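Local coordinates for aeromonas extracellular serine protease (PDB 3WQB), which cleaves peptide bonds that follow two basic residues, one of them lysine, as a calcium-binding secreted serine protease and probable virulence factor, at residues L68-D79 with A136-L147; L435-V445 with S462-E473. The protein carries 1 engineered substitution. All coordinates share one frame; numbering follows the deposited sequence.

Contact 1: L68-D79 with A136-L147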
loop_
_atom_site.group_PDB
_atom_site.type_symbol
_atom_site.label_atom_id
_atom_site.label_comp_id
_atom_site.label_asym_id
_atom_site.label_seq_id
_atom_site.Cartn_x
_atom_site.Cartn_y
_atom_site.Cartn_z
ATOM N N LEU A 68 -10.229 21.414 -9.370
ATOM C CA LEU A 68 -8.791 21.508 -9.144
ATOM C C LEU A 68 -8.347 21.144 -7.728
ATOM O O LEU A 68 -7.189 21.367 -7.364
ATOM C CB LEU A 68 -8.297 22.914 -9.512
ATOM C CG LEU A 68 -8.387 23.356 -10.975
ATOM C CD1 LEU A 68 -8.018 24.821 -11.107
ATOM C CD2 LEU A 68 -7.533 22.491 -11.892
ATOM N N GLY A 69 -9.252 20.589 -6.925
ATOM C CA GLY A 69 -8.893 20.185 -5.573
ATOM C C GLY A 69 -9.050 21.253 -4.507
ATOM O O GLY A 69 -8.634 21.062 -3.373
ATOM N N GLN A 70 -9.664 22.379 -4.868
ATOM C CA GLN A 70 -9.891 23.476 -3.929
ATOM C C GLN A 70 -10.641 23.014 -2.681
ATOM O O GLN A 70 -11.630 22.275 -2.773
ATOM C CB GLN A 70 -10.624 24.637 -4.622
ATOM C CG GLN A 70 -11.982 24.304 -5.287
ATOM C CD GLN A 70 -11.900 23.890 -6.761
ATOM O OE1 GLN A 70 -10.934 23.285 -7.210
ATOM N NE2 GLN A 70 -12.950 24.202 -7.511
ATOM N N GLY A 71 -10.123 23.405 -1.520
ATOM C CA GLY A 71 -10.743 23.087 -0.240
ATOM C C GLY A 71 -10.366 21.731 0.323
ATOM O O GLY A 71 -10.824 21.368 1.407
ATOM N N VAL A 72 -9.535 20.978 -0.406
ATOM C CA VAL A 72 -9.141 19.624 0.026
ATOM C C VAL A 72 -7.756 19.583 0.665
ATOM O O VAL A 72 -6.773 19.993 0.047
ATOM C CB VAL A 72 -9.218 18.605 -1.125
ATOM C CG1 VAL A 72 -8.886 17.184 -0.620
ATOM C CG2 VAL A 72 -10.607 18.610 -1.736
ATOM N N ASN A 73 -7.696 19.088 1.903
ATOM C CA ASN A 73 -6.452 18.999 2.666
ATOM C C ASN A 73 -5.854 17.605 2.536
ATOM O O ASN A 73 -6.526 16.605 2.823
ATOM C CB ASN A 73 -6.692 19.320 4.145
ATOM C CG ASN A 73 -7.054 20.773 4.386
ATOM O OD1 ASN A 73 -6.682 21.669 3.616
ATOM N ND2 ASN A 73 -7.779 21.015 5.476
ATOM N N VAL A 74 -4.610 17.547 2.069
ATOM C CA VAL A 74 -3.905 16.293 1.857
ATOM C C VAL A 74 -2.665 16.224 2.747
ATOM O O VAL A 74 -1.843 17.149 2.743
ATOM C CB VAL A 74 -3.468 16.129 0.378
ATOM C CG1 VAL A 74 -2.820 14.771 0.162
ATOM C CG2 VAL A 74 -4.646 16.291 -0.576
ATOM N N ALA A 75 -2.522 15.124 3.493
ATOM C CA ALA A 75 -1.307 14.854 4.274
ATOM C C ALA A 75 -0.386 13.924 3.499
ATOM O O ALA A 75 -0.807 12.853 3.057
ATOM C CB ALA A 75 -1.653 14.224 5.608
ATOM N N VAL A 76 0.874 14.321 3.365
ATOM C CA VAL A 76 1.887 13.484 2.740
ATOM C C VAL A 76 2.776 12.926 3.838
ATOM O O VAL A 76 3.596 13.641 4.428
ATOM C CB VAL A 76 2.681 14.276 1.684
ATOM C CG1 VAL A 76 3.776 13.433 1.083
ATOM C CG2 VAL A 76 1.735 14.751 0.587
ATOM N N VAL A 77 2.562 11.652 4.146
ATOM C CA VAL A 77 3.291 10.959 5.203
ATOM C C VAL A 77 4.418 10.205 4.498
ATOM O O VAL A 77 4.203 9.189 3.850
ATOM C CB VAL A 77 2.349 10.032 6.008
ATOM C CG1 VAL A 77 3.087 9.377 7.173
ATOM C CG2 VAL A 77 1.134 10.819 6.515
ATOM N N ASP A 78 5.624 10.746 4.577
ATOM C CA ASP A 78 6.680 10.299 3.675
ATOM C C ASP A 78 8.059 10.645 4.251
ATOM O O ASP A 78 8.211 10.704 5.464
ATOM C CB ASP A 78 6.441 10.911 2.283
ATOM C CG ASP A 78 6.939 10.037 1.155
ATOM O OD1 ASP A 78 8.170 9.944 0.976
ATOM O OD2 ASP A 78 6.101 9.464 0.421
ATOM N N ASP A 79 9.066 10.852 3.400
ATOM C CA ASP A 79 10.427 11.080 3.890
ATOM C C ASP A 79 10.731 12.544 4.202
ATOM O O ASP A 79 11.807 12.860 4.705
ATOM C CB ASP A 79 11.459 10.498 2.912
ATOM C CG ASP A 79 11.572 11.294 1.614
ATOM O OD1 ASP A 79 10.845 12.298 1.430
ATOM O OD2 ASP A 79 12.428 10.925 0.776
ATOM N N ALA A 136 -4.185 18.093 -8.654
ATOM C CA ALA A 136 -5.151 18.855 -7.873
ATOM C C ALA A 136 -4.407 20.096 -7.365
ATOM O O ALA A 136 -4.072 20.198 -6.173
ATOM C CB ALA A 136 -5.678 18.010 -6.721
ATOM N N PRO A 137 -4.146 21.060 -8.272
ATOM C CA PRO A 137 -3.228 22.155 -7.963
ATOM C C PRO A 137 -3.781 23.203 -7.002
ATOM O O PRO A 137 -3.077 24.161 -6.664
ATOM C CB PRO A 137 -2.931 22.764 -9.336
ATOM C CG PRO A 137 -4.152 22.491 -10.127
ATOM C CD PRO A 137 -4.668 21.152 -9.649
ATOM N N ARG A 138 -5.011 23.022 -6.546
ATOM C CA ARG A 138 -5.549 23.896 -5.505
ATOM C C ARG A 138 -5.710 23.190 -4.155
ATOM O O ARG A 138 -6.187 23.791 -3.181
ATOM C CB ARG A 138 -6.851 24.566 -5.963
ATOM C CG ARG A 138 -6.679 25.503 -7.161
ATOM C CD ARG A 138 -7.958 26.275 -7.468
ATOM N NE ARG A 138 -8.325 27.143 -6.355
ATOM C CZ ARG A 138 -9.547 27.617 -6.121
ATOM N NH1 ARG A 138 -10.565 27.318 -6.917
ATOM N NH2 ARG A 138 -9.749 28.388 -5.067
ATOM N N ALA A 139 -5.309 21.920 -4.091
ATOM C CA ALA A 139 -5.311 21.201 -2.818
ATOM C C ALA A 139 -4.224 21.763 -1.895
ATOM O O ALA A 139 -3.256 22.379 -2.365
ATOM C CB ALA A 139 -5.127 19.706 -3.050
ATOM N N GLN A 140 -4.382 21.542 -0.592
ATOM C CA GLN A 140 -3.430 22.049 0.407
ATOM C C GLN A 140 -2.678 20.903 1.059
ATOM O O GLN A 140 -3.278 19.901 1.428
ATOM C CB GLN A 140 -4.146 22.883 1.469
ATOM C CG GLN A 140 -4.769 24.166 0.932
ATOM C CD GLN A 140 -3.924 25.392 1.200
ATOM O OE1 GLN A 140 -3.061 25.754 0.402
ATOM N NE2 GLN A 140 -4.181 26.051 2.326
ATOM N N LEU A 141 -1.369 21.075 1.214
ATOM C CA LEU A 141 -0.488 20.004 1.692
ATOM C C LEU A 141 0.051 20.218 3.094
ATOM O O LEU A 141 0.341 21.358 3.504
ATOM C CB LEU A 141 0.730 19.881 0.777
ATOM C CG LEU A 141 0.511 19.576 -0.695
ATOM C CD1 LEU A 141 1.777 19.934 -1.468
ATOM C CD2 LEU A 141 0.143 18.112 -0.847
ATOM N N GLN A 142 0.188 19.110 3.818
ATOM C CA GLN A 142 1.063 19.036 4.982
ATOM C C GLN A 142 2.046 17.896 4.767
ATOM O O GLN A 142 1.727 16.913 4.094
ATOM C CB GLN A 142 0.277 18.723 6.248
ATOM C CG GLN A 142 -0.609 19.815 6.768
ATOM C CD GLN A 142 -1.480 19.295 7.890
ATOM O OE1 GLN A 142 -1.782 18.095 7.958
ATOM N NE2 GLN A 142 -1.888 20.190 8.785
ATOM N N GLY A 143 3.229 18.011 5.360
ATOM C CA GLY A 143 4.219 16.932 5.294
ATOM C C GLY A 143 4.618 16.434 6.672
ATOM O O GLY A 143 4.771 17.228 7.604
ATOM N N PHE A 144 4.790 15.120 6.792
ATOM C CA PHE A 144 5.233 14.500 8.038
ATOM C C PHE A 144 6.308 13.504 7.636
ATOM O O PHE A 144 6.021 12.535 6.934
ATOM C CB PHE A 144 4.061 13.807 8.739
ATOM C CG PHE A 144 2.933 14.733 9.056
ATOM C CD1 PHE A 144 2.977 15.533 10.187
ATOM C CD2 PHE A 144 1.830 14.821 8.215
ATOM C CE1 PHE A 144 1.942 16.425 10.484
ATOM C CE2 PHE A 144 0.798 15.697 8.504
ATOM C CZ PHE A 144 0.852 16.506 9.632
ATOM N N ASN A 145 7.548 13.768 8.056
ATOM C CA ASN A 145 8.702 13.031 7.546
ATOM C C ASN A 145 8.995 11.725 8.288
ATOM O O ASN A 145 10.131 11.474 8.720
ATOM C CB ASN A 145 9.944 13.940 7.483
ATOM C CG ASN A 145 10.426 14.394 8.852
ATOM O OD1 ASN A 145 9.674 14.390 9.822
ATOM N ND2 ASN A 145 11.685 14.811 8.927
ATOM N N LEU A 146 7.966 10.886 8.400
ATOM C CA LEU A 146 8.074 9.593 9.074
ATOM C C LEU A 146 9.188 8.703 8.529
ATOM O O LEU A 146 9.733 7.878 9.261
ATOM C CB LEU A 146 6.736 8.841 8.975
ATOM C CG LEU A 146 5.792 8.996 10.169
ATOM C CD1 LEU A 146 6.329 8.222 11.379
ATOM C CD2 LEU A 146 5.509 10.460 10.531
ATOM N N LEU A 147 9.499 8.858 7.242
ATOM C CA LEU A 147 10.447 7.977 6.544
ATOM C C LEU A 147 11.839 8.582 6.408
ATOM O O LEU A 147 12.689 8.021 5.716
ATOM C CB LEU A 147 9.910 7.588 5.165
ATOM C CG LEU A 147 8.480 7.047 5.072
ATOM C CD1 LEU A 147 8.107 6.762 3.631
ATOM C CD2 LEU A 147 8.290 5.822 5.935
HETATM O O HOH W 1 -7.675 24.441 -1.024
HETATM O O HOH W 2 13.083 14.753 6.286
#

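Contact 2: L435-V445 with S462-E473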
loop_
_atom_site.group_PDB
_atom_site.type_symbol
_atom_site.label_atom_id
_atom_site.label_comp_id
_atom_site.label_asym_id
_atom_site.label_seq_id
_atom_site.Cartn_x
_atom_site.Cartn_y
_atom_site.Cartn_z
ATOM N N LEU A 435 -21.953 1.838 6.208
ATOM C CA LEU A 435 -21.140 0.630 6.205
ATOM C C LEU A 435 -21.593 -0.317 7.315
ATOM O O LEU A 435 -21.799 0.103 8.461
ATOM C CB LEU A 435 -19.667 0.988 6.429
ATOM C CG LEU A 435 -18.685 -0.203 6.394
ATOM C CD1 LEU A 435 -18.553 -0.808 5.006
ATOM C CD2 LEU A 435 -17.323 0.223 6.913
ATOM N N VAL A 436 -21.750 -1.588 6.954
ATOM C CA VAL A 436 -21.978 -2.661 7.903
ATOM C C VAL A 436 -20.745 -3.553 7.878
ATOM O O VAL A 436 -20.311 -4.023 6.818
ATOM C CB VAL A 436 -23.222 -3.492 7.513
ATOM C CG1 VAL A 436 -23.373 -4.701 8.429
ATOM C CG2 VAL A 436 -24.478 -2.627 7.562
ATOM N N GLN A 437 -20.167 -3.760 9.053
ATOM C CA GLN A 437 -19.049 -4.678 9.219
ATOM C C GLN A 437 -19.573 -5.890 9.977
ATOM O O GLN A 437 -19.808 -5.827 11.198
ATOM C CB GLN A 437 -17.925 -3.994 9.995
ATOM C CG GLN A 437 -17.414 -2.740 9.316
ATOM C CD GLN A 437 -16.390 -2.016 10.145
ATOM O OE1 GLN A 437 -15.302 -2.533 10.379
ATOM N NE2 GLN A 437 -16.729 -0.813 10.593
ATOM N N LEU A 438 -19.782 -6.988 9.255
ATOM C CA LEU A 438 -20.336 -8.175 9.885
ATOM C C LEU A 438 -19.342 -8.733 10.893
ATOM O O LEU A 438 -18.132 -8.607 10.709
ATOM C CB LEU A 438 -20.712 -9.244 8.851
ATOM C CG LEU A 438 -21.866 -8.938 7.897
ATOM C CD1 LEU A 438 -22.125 -10.124 6.990
ATOM C CD2 LEU A 438 -23.141 -8.577 8.654
ATOM N N PRO A 439 -19.845 -9.347 11.975
ATOM C CA PRO A 439 -18.926 -9.973 12.916
ATOM C C PRO A 439 -18.050 -11.015 12.216
ATOM O O PRO A 439 -18.515 -11.704 11.303
ATOM C CB PRO A 439 -19.864 -10.656 13.919
ATOM C CG PRO A 439 -21.142 -9.899 13.822
ATOM C CD PRO A 439 -21.253 -9.475 12.392
ATOM N N TRP A 440 -16.792 -11.099 12.632
ATOM C CA TRP A 440 -15.903 -12.164 12.177
ATOM C C TRP A 440 -16.565 -13.510 12.463
ATOM O O TRP A 440 -17.148 -13.712 13.543
ATOM C CB TRP A 440 -14.568 -12.106 12.916
ATOM C CG TRP A 440 -13.618 -11.037 12.472
ATOM C CD1 TRP A 440 -13.394 -9.839 13.081
ATOM C CD2 TRP A 440 -12.730 -11.086 11.343
ATOM N NE1 TRP A 440 -12.440 -9.130 12.399
ATOM C CE2 TRP A 440 -12.006 -9.875 11.332
ATOM C CE3 TRP A 440 -12.490 -12.028 10.335
ATOM C CZ2 TRP A 440 -11.057 -9.579 10.347
ATOM C CZ3 TRP A 440 -11.537 -11.741 9.365
ATOM C CH2 TRP A 440 -10.833 -10.526 9.377
ATOM N N GLN A 441 -16.516 -14.401 11.477
ATOM C CA GLN A 441 -16.942 -15.779 11.642
ATOM C C GLN A 441 -15.709 -16.653 11.557
ATOM O O GLN A 441 -15.037 -16.687 10.516
ATOM C CB GLN A 441 -17.944 -16.189 10.563
ATOM C CG GLN A 441 -19.286 -15.555 10.744
ATOM C CD GLN A 441 -20.386 -16.178 9.905
ATOM O OE1 GLN A 441 -20.223 -17.226 9.250
ATOM N NE2 GLN A 441 -21.529 -15.532 9.926
ATOM N N LYS A 442 -15.411 -17.342 12.657
ATOM C CA LYS A 442 -14.229 -18.200 12.745
ATOM C C LYS A 442 -14.600 -19.657 12.517
ATOM O O LYS A 442 -15.584 -20.160 13.069
ATOM C CB LYS A 442 -13.522 -18.029 14.099
ATOM C CG LYS A 442 -12.193 -18.786 14.199
ATOM C CD LYS A 442 -11.332 -18.288 15.345
ATOM C CE LYS A 442 -9.955 -18.937 15.305
ATOM N NZ LYS A 442 -8.986 -18.260 16.217
ATOM N N ILE A 443 -13.792 -20.328 11.706
ATOM C CA ILE A 443 -13.982 -21.734 11.402
ATOM C C ILE A 443 -12.712 -22.473 11.803
ATOM O O ILE A 443 -11.677 -22.337 11.152
ATOM C CB ILE A 443 -14.279 -21.965 9.890
ATOM C CG1 ILE A 443 -15.447 -21.090 9.405
ATOM C CG2 ILE A 443 -14.560 -23.439 9.615
ATOM C CD1 ILE A 443 -15.033 -19.733 8.863
ATOM N N ASN A 444 -12.790 -23.242 12.886
ATOM C CA ASN A 444 -11.699 -24.123 13.273
ATOM C C ASN A 444 -11.813 -25.427 12.495
ATOM O O ASN A 444 -12.888 -26.025 12.431
ATOM C CB ASN A 444 -11.719 -24.403 14.779
ATOM C CG ASN A 444 -11.462 -23.159 15.612
ATOM O OD1 ASN A 444 -10.468 -22.460 15.420
ATOM N ND2 ASN A 444 -12.351 -22.890 16.551
ATOM N N VAL A 445 -10.703 -25.861 11.908
ATOM C CA VAL A 445 -10.700 -27.009 11.007
ATOM C C VAL A 445 -10.049 -28.180 11.730
ATOM O O VAL A 445 -9.022 -28.016 12.390
ATOM C CB VAL A 445 -9.974 -26.671 9.681
ATOM C CG1 VAL A 445 -9.890 -27.884 8.764
ATOM C CG2 VAL A 445 -10.691 -25.532 8.966
ATOM N N SER A 462 -12.620 -25.302 3.045
ATOM C CA SER A 462 -13.440 -25.073 4.223
ATOM C C SER A 462 -14.486 -24.020 3.902
ATOM O O SER A 462 -14.186 -23.009 3.278
ATOM C CB SER A 462 -12.550 -24.660 5.399
ATOM O OG SER A 462 -13.310 -24.290 6.540
ATOM N N THR A 463 -15.715 -24.270 4.337
ATOM C CA THR A 463 -16.862 -23.444 3.975
ATOM C C THR A 463 -17.599 -22.901 5.197
ATOM O O THR A 463 -17.698 -23.582 6.212
ATOM C CB THR A 463 -17.819 -24.270 3.086
ATOM O OG1 THR A 463 -17.130 -24.661 1.887
ATOM C CG2 THR A 463 -19.068 -23.487 2.729
ATOM N N THR A 464 -18.088 -21.667 5.095
ATOM C CA THR A 464 -18.950 -21.065 6.110
ATOM C C THR A 464 -20.117 -20.360 5.433
ATOM O O THR A 464 -19.995 -19.879 4.305
ATOM C CB THR A 464 -18.162 -20.091 7.032
ATOM O OG1 THR A 464 -18.963 -19.720 8.162
ATOM C CG2 THR A 464 -17.735 -18.828 6.290
ATOM N N ARG A 465 -21.247 -20.294 6.120
ATOM C CA ARG A 465 -22.407 -19.581 5.608
ATOM C C ARG A 465 -22.528 -18.201 6.235
ATOM O O ARG A 465 -22.430 -18.046 7.453
ATOM C CB ARG A 465 -23.698 -20.366 5.867
ATOM C CG ARG A 465 -24.918 -19.707 5.247
ATOM C CD ARG A 465 -26.149 -20.592 5.297
ATOM N NE ARG A 465 -27.291 -19.930 4.659
ATOM C CZ ARG A 465 -28.183 -19.158 5.276
ATOM N NH1 ARG A 465 -28.105 -18.924 6.583
ATOM N NH2 ARG A 465 -29.163 -18.608 4.570
ATOM N N ILE A 466 -22.743 -17.202 5.385
ATOM C CA ILE A 466 -23.126 -15.871 5.845
ATOM C C ILE A 466 -24.643 -15.753 5.692
ATOM O O ILE A 466 -25.175 -15.875 4.583
ATOM C CB ILE A 466 -22.386 -14.760 5.038
ATOM C CG1 ILE A 466 -20.863 -14.809 5.284
ATOM C CG2 ILE A 466 -22.989 -13.374 5.314
ATOM C CD1 ILE A 466 -20.404 -14.396 6.674
ATOM N N ALA A 467 -25.341 -15.528 6.804
ATOM C CA ALA A 467 -26.806 -15.521 6.793
ATOM C C ALA A 467 -27.398 -14.182 6.382
ATOM O O ALA A 467 -28.480 -14.134 5.790
ATOM C CB ALA A 467 -27.346 -15.927 8.160
ATOM N N THR A 468 -26.675 -13.109 6.702
ATOM C CA THR A 468 -27.174 -11.741 6.569
ATOM C C THR A 468 -27.248 -11.345 5.106
ATOM O O THR A 468 -26.265 -11.511 4.365
ATOM C CB THR A 468 -26.272 -10.723 7.330
ATOM O OG1 THR A 468 -26.064 -11.177 8.672
ATOM C CG2 THR A 468 -26.909 -9.336 7.378
ATOM N N PRO A 469 -28.412 -10.821 4.677
ATOM C CA PRO A 469 -28.421 -10.198 3.372
ATOM C C PRO A 469 -27.582 -8.933 3.465
ATOM O O PRO A 469 -27.813 -8.081 4.332
ATOM C CB PRO A 469 -29.906 -9.879 3.133
ATOM C CG PRO A 469 -30.501 -9.771 4.484
ATOM C CD PRO A 469 -29.719 -10.717 5.358
ATOM N N LEU A 470 -26.560 -8.866 2.627
ATOM C CA LEU A 470 -25.720 -7.680 2.535
ATOM C C LEU A 470 -25.141 -7.601 1.142
ATOM O O LEU A 470 -24.811 -8.629 0.552
ATOM C CB LEU A 470 -24.579 -7.749 3.556
ATOM C CG LEU A 470 -24.006 -6.419 4.044
ATOM C CD1 LEU A 470 -25.027 -5.698 4.924
ATOM C CD2 LEU A 470 -22.700 -6.618 4.810
ATOM N N THR A 471 -25.005 -6.383 0.627
ATOM C CA THR A 471 -24.265 -6.140 -0.601
ATOM C C THR A 471 -22.812 -5.957 -0.203
ATOM O O THR A 471 -22.489 -5.119 0.635
ATOM C CB THR A 471 -24.796 -4.902 -1.317
ATOM O OG1 THR A 471 -26.163 -5.140 -1.679
ATOM C CG2 THR A 471 -23.963 -4.587 -2.568
ATOM N N VAL A 472 -21.943 -6.763 -0.802
ATOM C CA VAL A 472 -20.527 -6.781 -0.461
ATOM C C VAL A 472 -19.803 -5.559 -1.012
ATOM O O VAL A 472 -20.048 -5.123 -2.144
ATOM C CB VAL A 472 -19.835 -8.052 -1.017
ATOM C CG1 VAL A 472 -18.339 -8.033 -0.714
ATOM C CG2 VAL A 472 -20.465 -9.318 -0.456
ATOM N N GLU A 473 -18.916 -5.000 -0.200
ATOM C CA GLU A 473 -17.904 -4.081 -0.713
ATOM C C GLU A 473 -16.565 -4.806 -0.722
ATOM O O GLU A 473 -15.952 -4.974 -1.782
ATOM C CB GLU A 473 -17.866 -2.783 0.098
ATOM C CG GLU A 473 -19.127 -1.938 -0.100
ATOM C CD GLU A 473 -19.367 -0.920 0.999
ATOM O OE1 GLU A 473 -18.411 -0.242 1.437
ATOM O OE2 GLU A 473 -20.535 -0.784 1.410
#

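Contact 1: L68-D79 with A136-L147
Gln140 takes part in the first two bonds of a parallel strand pair: Gln140 N donates to Val72 O, and Val74 N to Gln140 O at 2.8 Å, nearly straight at 178°. The backbone bonds then switch from one strand to the other, Gln142 N to Val74 O, Val76 N to Gln142 O, Phe144 N to Val76 O and Asp78 N to Phe144 O, so the even-numbered residues of 74-78 both give and take while the odd-numbered ones bond strand 173-179. Past the strands, Leu147 N reaches Asp78 O from well above the carbonyl plane, at 2.9 Å. At the other end Arg138 N bonds Leu68 O, and a water joins Gly71 N to Arg138 O.

Apolar packing divides by face. On one, Leu141 CD2 lies 4.0 Å from Val76 CG2, and Val74 and Val76 continue onto helix 115-124. On the other, Ala75 CB meets the edge of the Phe144 ring at CE2 (4.1 Å), and Val77 CG1 runs beside Leu146, with helix 155-164 beyond.

The Arg138 guanidinium lies across Gln70: CB of Gln70 sits over the centre of the planar group, 3.5 Å from CZ of Arg138, and the amide and guanidinium planes are 23° apart. Gln70 bends at chi2 (-91°), which brings OE1 back to accept from its own segment's Leu68 N.

Asp78, the predicted charge-relay aspartate, hydrogen-bonds His115 through OD1, which also accepts from Asp79 N at 2.7 Å. With its amide and carbonyl both tied to 136-147, Asp78 is held by its backbone as well as its carboxylate, consistent with a fixed orientation toward the histidine.

Contact 2: L435-V445 with S462-E473
Segments 435-445 and 462-473 run roughly antiparallel, the axes of strands 441-444 and 462-466 being 8.3 Å apart at 152°, too far for backbone pairing, so side chains do the joining. Leu438 points at segment 462-473. Its CG is anti to the carbonyl carbon (chi1 -67°), and the two methyls separate: CD1 approaches Ile466 CG2 at 3.8 Å, while CD2 slides past Thr468, 3.9 Å from its OG1. Leu470 meets Leu438 tip to tip, its CD2 4.0 Å from Leu438 CG. The other Leu470 methyl, CD1, crosses to Val436 CB at 3.9 Å, and the two methyls thus reach both Val436 and Leu438.

Toward the C-terminal end of 435-445 the packing becomes mixed. Ile443 lays its CD1 over Thr464, 3.6 Å from CB, and turns CG2 to Ser462 OG at 3.4 Å. That hydroxyl has its polar partner in Trp588 NE1, on the strand that also bonds the backbone of Ile443. Val445 CG2 adds a looser touch on Ser462. The Gln441 side chain extends beyond CG, and its amide end lies beside the Thr464 hydroxyl, the Arg465 carbonyl and Ile466 CD1.

At the opposite end Leu435 CD1 touches the Glu473 carboxylate, 3.6 Å from OE1. Glu473 is buried, and OE2 is paired with Arg359 in a salt bridge and with His595 in a hydrogen bond, which would probably favour its charged form.

Strand 436-444 pairs with strand 583-595, whereas strand 460-466 belongs to another antiparallel sheet, next to strand 545-553. The contact spans these two strands and the connection from 460-466 to strand 471-482, which rejoins the first sheet, as is characteristic of the beta-sandwich of the P-domain in furin-like proteases.

The contacts belong to two domains of the enzyme: contact 1 to the subtilisin domain, contact 2 to the C-terminal P-domain. Their centres are 36 Å apart, their nearest atoms about 20 Å. Contact 1 joins neighbouring strands of a parallel sheet by backbone bonds; contact 2 packs a strand of one antiparallel sheet, by side chains, against a strand of another and the connection after it. Contact 1 reaches the active site, where the Asp78 side chain is about 3 Å from that of His115 and about 6 Å from that of Ala336, engineered at the predicted charge-relay position; its Pro137 side chain is about 7 Å from a bound calcium ion. Contact 2 lies away from the annotated sites.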